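Local structure of tartrate dehydrogenase/decarboxylase (3FLK) at residues L178-K192 with E236-G248. The protein oxidises tartrate with NAD(+), converts meso-tartrate to D-glycerate and oxidatively decarboxylates D-malate to pyruvate, using magnesium or manganese. The protein carries 1 engineered substitution. Residues are numbered along the deposited sequence; the frame is centred on the assembly and turned at random.
Sequences LAEKRERKHVTSATK and ERFDVVVASNLFG. With OXL (oxalate ion), chain O; SO4 (sulfate ion), chain M; SO4 (sulfate ion), chain K.
Arg-182 and Asp-239 meet from opposite directions in a side-on, two-nitrogen salt bridge: NE of Arg-182 gives to OD2 of Asp-239 at 2.7 Å and NH2 of Arg-182 to OD1 of Asp-239 at 3.0 Å. Both carboxylate oxygens lie close to the guanidinium plane but are themselves approached from above the carboxylate plane, the two groups being turned 44° apart. The Asp-239 carboxylate, swung away from the backbone N (chi1 -166°), reaches across to the loop 182-185 and the start of strand 186-191, where OD1 also accepts from the water held by Arg-184 N and OD2 from the water on His-186 N. An oxygen of a sulfate ion, itself probably from the crystallisation liquor, sits over one guanidinium face of Arg-182. Replacing Arg-182 by alanine would remove both N-H donors and is likely to leave the buried Asp-239 carboxylate without its charged mate, dependent on waters. Arg-184, bent at chi3, turns NH1 and NH2 end-on to a single acceptor, Glu-236 O, at 2.9 and 2.8 Å from these two nitrogens.

Beyond this end the two segments pair as parallel strands, Thr-188 opposite Val-241. Val-240 N gives a longer bond to His-186 O (3.3 Å); Thr-188 N to Val-240 O and Ala-190 N to Val-242 O are nearly straight, Val-242 N to Thr-188 O (2.8 Å) somewhat bent. One water serves Asp-239 N, Val-240 O and Thr-188 OG1, the last also bonded to Asp-220; Ser-189 OG pairs with Trp-203. Another water joins Ser-244 N to Ala-190 O. On the Val-187 face, CG1 of Val-187 touches CG1 of Val-242 at 3.7 Å. Lys-192 NZ, salt-bridged to Asp-249 of the second subunit, donates to oxalate. These are neighbouring parallel strands of the central mixed sheet in the isocitrate/isopropylmalate dehydrogenase fold, running toward an active site shared between subunits.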
loop_
_atom_site.group_PDB
_atom_site.type_symbol
_atom_site.label_atom_id
_atom_site.label_comp_id
_atom_site.label_asym_id
_atom_site.label_seq_id
_atom_site.Cartn_x
_atom_site.Cartn_y
_atom_site.Cartn_z
ATOM N N LEU A 178 22.518 -6.165 5.814
ATOM C CA LEU A 178 22.582 -5.663 4.440
ATOM C C LEU A 178 22.911 -4.171 4.409
ATOM O O LEU A 178 23.796 -3.742 3.666
ATOM C CB LEU A 178 21.268 -5.950 3.698
ATOM C CG LEU A 178 21.181 -5.701 2.185
ATOM C CD1 LEU A 178 22.114 -6.613 1.405
ATOM C CD2 LEU A 178 19.746 -5.890 1.710
ATOM N N ALA A 179 22.206 -3.395 5.232
ATOM C CA ALA A 179 22.442 -1.961 5.361
ATOM C C ALA A 179 23.882 -1.645 5.775
ATOM O O ALA A 179 24.477 -0.695 5.272
ATOM C CB ALA A 179 21.467 -1.348 6.347
ATOM N N GLU A 180 24.427 -2.452 6.684
ATOM C CA GLU A 180 25.805 -2.299 7.158
ATOM C C GLU A 180 26.819 -2.410 6.009
ATOM O O GLU A 180 27.807 -1.674 5.974
ATOM C CB GLU A 180 26.103 -3.327 8.260
ATOM C CG GLU A 180 27.505 -3.247 8.886
ATOM C CD GLU A 180 27.727 -1.993 9.719
ATOM O OE1 GLU A 180 26.809 -1.598 10.466
ATOM O OE2 GLU A 180 28.832 -1.409 9.637
ATOM N N LYS A 181 26.553 -3.320 5.073
ATOM C CA LYS A 181 27.416 -3.542 3.910
ATOM C C LYS A 181 27.303 -2.437 2.859
ATOM O O LYS A 181 28.204 -2.261 2.033
ATOM C CB LYS A 181 27.085 -4.877 3.243
ATOM C CG LYS A 181 27.456 -6.116 4.027
ATOM C CD LYS A 181 27.565 -7.308 3.085
ATOM C CE LYS A 181 27.408 -8.633 3.806
ATOM N NZ LYS A 181 25.970 -8.988 4.000
ATOM N N ARG A 182 26.190 -1.709 2.881
ATOM C CA ARG A 182 25.907 -0.693 1.868
ATOM C C ARG A 182 26.498 0.667 2.231
ATOM O O ARG A 182 26.856 0.904 3.385
ATOM C CB ARG A 182 24.399 -0.601 1.604
ATOM C CG ARG A 182 23.848 -1.813 0.854
ATOM C CD ARG A 182 22.323 -1.832 0.807
ATOM N NE ARG A 182 21.770 -0.831 -0.106
ATOM C CZ ARG A 182 21.531 -1.032 -1.401
ATOM N NH1 ARG A 182 21.799 -2.205 -1.966
ATOM N NH2 ARG A 182 21.022 -0.052 -2.138
ATOM N N GLU A 183 26.605 1.547 1.236
ATOM C CA GLU A 183 27.234 2.861 1.404
ATOM C C GLU A 183 26.440 3.814 2.304
ATOM O O GLU A 183 27.028 4.579 3.073
ATOM C CB GLU A 183 27.490 3.508 0.036
ATOM C CG GLU A 183 28.638 4.526 0.007
ATOM C CD GLU A 183 30.025 3.881 -0.033
ATOM O OE1 GLU A 183 30.171 2.782 -0.616
ATOM O OE2 GLU A 183 30.977 4.484 0.515
ATOM N N ARG A 184 25.111 3.767 2.215
ATOM C CA ARG A 184 24.265 4.704 2.964
ATOM C C ARG A 184 23.975 4.278 4.411
ATOM O O ARG A 184 23.662 5.122 5.253
ATOM C CB ARG A 184 22.974 5.017 2.200
ATOM C CG ARG A 184 23.203 5.866 0.956
ATOM C CD ARG A 184 21.923 6.068 0.164
ATOM N NE ARG A 184 21.114 7.162 0.698
ATOM C CZ ARG A 184 19.857 7.416 0.341
ATOM N NH1 ARG A 184 19.241 6.654 -0.555
ATOM N NH2 ARG A 184 19.209 8.437 0.888
ATOM N N LYS A 185 24.089 2.978 4.684
ATOM C CA LYS A 185 23.853 2.405 6.020
ATOM C C LYS A 185 22.561 2.933 6.650
ATOM O O LYS A 185 22.579 3.572 7.707
ATOM C CB LYS A 185 25.065 2.627 6.941
ATOM C CG LYS A 185 26.380 2.147 6.339
ATOM C CD LYS A 185 27.481 2.007 7.374
ATOM C CE LYS A 185 28.851 1.910 6.706
ATOM N NZ LYS A 185 28.926 0.835 5.673
ATOM N N HIS A 186 21.442 2.661 5.984
ATOM C CA HIS A 186 20.147 3.191 6.401
ATOM C C HIS A 186 19.026 2.169 6.208
ATOM O O HIS A 186 18.879 1.594 5.126
ATOM C CB HIS A 186 19.854 4.497 5.650
ATOM C CG HIS A 186 18.466 5.025 5.851
ATOM N ND1 HIS A 186 17.912 5.209 7.099
ATOM C CD2 HIS A 186 17.530 5.428 4.961
ATOM C CE1 HIS A 186 16.690 5.692 6.970
ATOM N NE2 HIS A 186 16.433 5.833 5.682
ATOM N N VAL A 187 18.252 1.945 7.272
ATOM C CA VAL A 187 17.110 1.025 7.245
ATOM C C VAL A 187 15.814 1.779 7.532
ATOM O O VAL A 187 15.716 2.499 8.528
ATOM C CB VAL A 187 17.262 -0.131 8.280
ATOM C CG1 VAL A 187 15.969 -0.940 8.404
ATOM C CG2 VAL A 187 18.402 -1.046 7.911
ATOM N N THR A 188 14.828 1.609 6.652
ATOM C CA THR A 188 13.467 2.068 6.919
ATOM C C THR A 188 12.595 0.855 7.227
ATOM O O THR A 188 12.569 -0.110 6.464
ATOM C CB THR A 188 12.874 2.860 5.727
ATOM O OG1 THR A 188 13.702 3.991 5.449
ATOM C CG2 THR A 188 11.458 3.347 6.038
ATOM N N SER A 189 11.906 0.906 8.362
ATOM C CA SER A 189 11.001 -0.158 8.767
ATOM C C SER A 189 9.561 0.237 8.453
ATOM O O SER A 189 9.090 1.283 8.900
ATOM C CB SER A 189 11.156 -0.442 10.265
ATOM O OG SER A 189 10.391 -1.575 10.644
ATOM N N ALA A 190 8.873 -0.595 7.671
ATOM C CA ALA A 190 7.452 -0.389 7.403
ATOM C C ALA A 190 6.635 -0.849 8.603
ATOM O O ALA A 190 6.808 -1.969 9.088
ATOM C CB ALA A 190 7.020 -1.135 6.142
ATOM N N THR A 191 5.747 0.018 9.078
ATOM C CA THR A 191 4.913 -0.303 10.234
ATOM C C THR A 191 3.468 0.201 10.090
ATOM O O THR A 191 3.131 0.871 9.117
ATOM C CB THR A 191 5.569 0.201 11.563
ATOM O OG1 THR A 191 4.868 -0.343 12.690
ATOM C CG2 THR A 191 5.570 1.719 11.652
ATOM N N LYS A 192 2.619 -0.163 11.048
ATOM C CA LYS A 192 1.288 0.431 11.200
ATOM C C LYS A 192 0.848 0.247 12.646
ATOM O O LYS A 192 -0.191 -0.352 12.934
ATOM C CB LYS A 192 0.268 -0.168 10.217
ATOM C CG LYS A 192 -0.876 0.790 9.851
ATOM C CD LYS A 192 -0.338 2.180 9.500
ATOM C CE LYS A 192 -1.377 3.076 8.852
ATOM N NZ LYS A 192 -2.340 3.663 9.825
ATOM N N GLU A 236 14.209 9.196 -2.959
ATOM C CA GLU A 236 15.656 9.321 -2.729
ATOM C C GLU A 236 16.078 9.002 -1.288
ATOM O O GLU A 236 17.235 8.662 -1.036
ATOM C CB GLU A 236 16.159 10.715 -3.140
ATOM C CG GLU A 236 15.609 11.879 -2.306
ATOM C CD GLU A 236 14.333 12.492 -2.877
ATOM O OE1 GLU A 236 13.622 11.824 -3.662
ATOM O OE2 GLU A 236 14.045 13.660 -2.536
ATOM N N ARG A 237 15.133 9.104 -0.359
ATOM C CA ARG A 237 15.396 8.891 1.064
ATOM C C ARG A 237 15.656 7.431 1.434
ATOM O O ARG A 237 16.159 7.146 2.523
ATOM C CB ARG A 237 14.231 9.426 1.903
ATOM C CG ARG A 237 14.061 10.944 1.879
ATOM C CD ARG A 237 15.040 11.642 2.819
ATOM N NE ARG A 237 14.743 13.069 2.941
ATOM C CZ ARG A 237 15.323 14.028 2.224
ATOM N NH1 ARG A 237 16.247 13.727 1.319
ATOM N NH2 ARG A 237 14.976 15.293 2.415
ATOM N N PHE A 238 15.316 6.509 0.539
ATOM C CA PHE A 238 15.332 5.087 0.880
ATOM C C PHE A 238 16.553 4.345 0.357
ATOM O O PHE A 238 17.052 4.635 -0.734
ATOM C CB PHE A 238 14.031 4.415 0.421
ATOM C CG PHE A 238 12.798 5.100 0.932
ATOM C CD1 PHE A 238 12.426 4.981 2.269
ATOM C CD2 PHE A 238 12.028 5.893 0.089
ATOM C CE1 PHE A 238 11.300 5.631 2.755
ATOM C CE2 PHE A 238 10.894 6.547 0.563
ATOM C CZ PHE A 238 10.531 6.415 1.900
ATOM N N ASP A 239 17.032 3.396 1.159
ATOM C CA ASP A 239 18.102 2.492 0.747
ATOM C C ASP A 239 17.733 1.038 1.022
ATOM O O ASP A 239 17.653 0.231 0.096
ATOM C CB ASP A 239 19.426 2.844 1.428
ATOM C CG ASP A 239 20.612 2.159 0.769
ATOM O OD1 ASP A 239 20.879 2.436 -0.422
ATOM O OD2 ASP A 239 21.272 1.335 1.433
ATOM N N VAL A 240 17.534 0.703 2.295
ATOM C CA VAL A 240 17.028 -0.616 2.677
ATOM C C VAL A 240 15.670 -0.430 3.348
ATOM O O VAL A 240 15.555 0.307 4.330
ATOM C CB VAL A 240 17.998 -1.372 3.623
ATOM C CG1 VAL A 240 17.396 -2.696 4.091
ATOM C CG2 VAL A 240 19.337 -1.619 2.940
ATOM N N VAL A 241 14.647 -1.076 2.795
ATOM C CA VAL A 241 13.299 -1.025 3.358
ATOM C C VAL A 241 12.899 -2.423 3.825
ATOM O O VAL A 241 12.794 -3.351 3.020
ATOM C CB VAL A 241 12.259 -0.457 2.351
ATOM C CG1 VAL A 241 10.888 -0.315 3.007
ATOM C CG2 VAL A 241 12.717 0.893 1.802
ATOM N N VAL A 242 12.700 -2.568 5.132
ATOM C CA VAL A 242 12.318 -3.849 5.719
ATOM C C VAL A 242 10.830 -3.834 6.081
ATOM O O VAL A 242 10.318 -2.847 6.619
ATOM C CB VAL A 242 13.237 -4.242 6.924
ATOM C CG1 VAL A 242 13.099 -3.260 8.094
ATOM C CG2 VAL A 242 12.986 -5.688 7.369
ATOM N N ALA A 243 10.139 -4.924 5.761
ATOM C CA ALA A 243 8.683 -4.971 5.874
ATOM C C ALA A 243 8.156 -6.383 6.093
ATOM O O ALA A 243 8.835 -7.367 5.786
ATOM C CB ALA A 243 8.039 -4.351 4.627
ATOM N N SER A 244 6.939 -6.468 6.629
ATOM C CA SER A 244 6.218 -7.732 6.786
ATOM C C SER A 244 5.812 -8.303 5.423
ATOM O O SER A 244 5.989 -7.649 4.390
ATOM C CB SER A 244 4.961 -7.504 7.626
ATOM O OG SER A 244 4.038 -6.697 6.907
ATOM N N ASN A 245 5.251 -9.510 5.436
ATOM C CA ASN A 245 4.824 -10.213 4.221
ATOM C C ASN A 245 3.933 -9.365 3.314
ATOM O O ASN A 245 4.216 -9.214 2.119
ATOM C CB ASN A 245 4.110 -11.518 4.594
ATOM C CG ASN A 245 4.428 -12.660 3.644
ATOM O OD1 ASN A 245 4.669 -12.458 2.452
ATOM N ND2 ASN A 245 4.424 -13.879 4.175
ATOM N N LEU A 246 2.871 -8.807 3.889
ATOM C CA LEU A 246 1.931 -7.964 3.147
ATOM C C LEU A 246 2.511 -6.607 2.740
ATOM O O LEU A 246 2.385 -6.193 1.581
ATOM C CB LEU A 246 0.638 -7.759 3.948
ATOM C CG LEU A 246 -0.388 -6.755 3.397
ATOM C CD1 LEU A 246 -0.946 -7.204 2.049
ATOM C CD2 LEU A 246 -1.512 -6.549 4.402
ATOM N N PHE A 247 3.124 -5.908 3.693
ATOM C CA PHE A 247 3.646 -4.568 3.422
ATOM C C PHE A 247 4.770 -4.604 2.383
ATOM O O PHE A 247 4.832 -3.740 1.506
ATOM C CB PHE A 247 4.087 -3.855 4.711
ATOM C CG PHE A 247 2.948 -3.512 5.650
ATOM C CD1 PHE A 247 1.616 -3.559 5.222
ATOM C CD2 PHE A 247 3.213 -3.108 6.955
ATOM C CE1 PHE A 247 0.570 -3.236 6.091
ATOM C CE2 PHE A 247 2.174 -2.779 7.832
ATOM C CZ PHE A 247 0.851 -2.847 7.400
ATOM N N GLY A 248 5.630 -5.619 2.473
ATOM C CA GLY A 248 6.692 -5.845 1.493
ATOM C C GLY A 248 6.161 -6.165 0.105
ATOM O O GLY A 248 6.713 -5.713 -0.899
HETATM C C1 OXL O . -6.050 6.811 9.044
HETATM C C2 OXL O . -4.878 6.321 9.779
HETATM O O1 OXL O . -5.864 7.426 7.965
HETATM O O2 OXL O . -5.023 5.812 10.916
HETATM O O3 OXL O . -7.197 6.605 9.498
HETATM O O4 OXL O . -3.751 6.425 9.240
HETATM S S SO4 M . 25.839 0.121 -2.182
HETATM O O1 SO4 M . 24.623 0.732 -1.654
HETATM O O2 SO4 M . 25.611 -1.306 -2.395
HETATM O O3 SO4 M . 26.190 0.758 -3.448
HETATM O O4 SO4 M . 26.933 0.302 -1.233
HETATM S S SO4 K . 12.467 15.115 5.390
HETATM O O1 SO4 K . 12.338 16.212 4.434
HETATM O O2 SO4 K . 11.229 14.986 6.153
HETATM O O3 SO4 K . 12.729 13.867 4.678
HETATM O O4 SO4 K . 13.574 15.392 6.301
HETATM O O HOH W 1 23.679 2.756 -0.275
HETATM O O HOH W 2 20.056 4.493 -2.169
HETATM O O HOH W 3 21.503 1.018 3.868
HETATM O O HOH W 4 15.719 3.127 3.747
HETATM O O HOH W 5 6.110 -4.513 8.433
#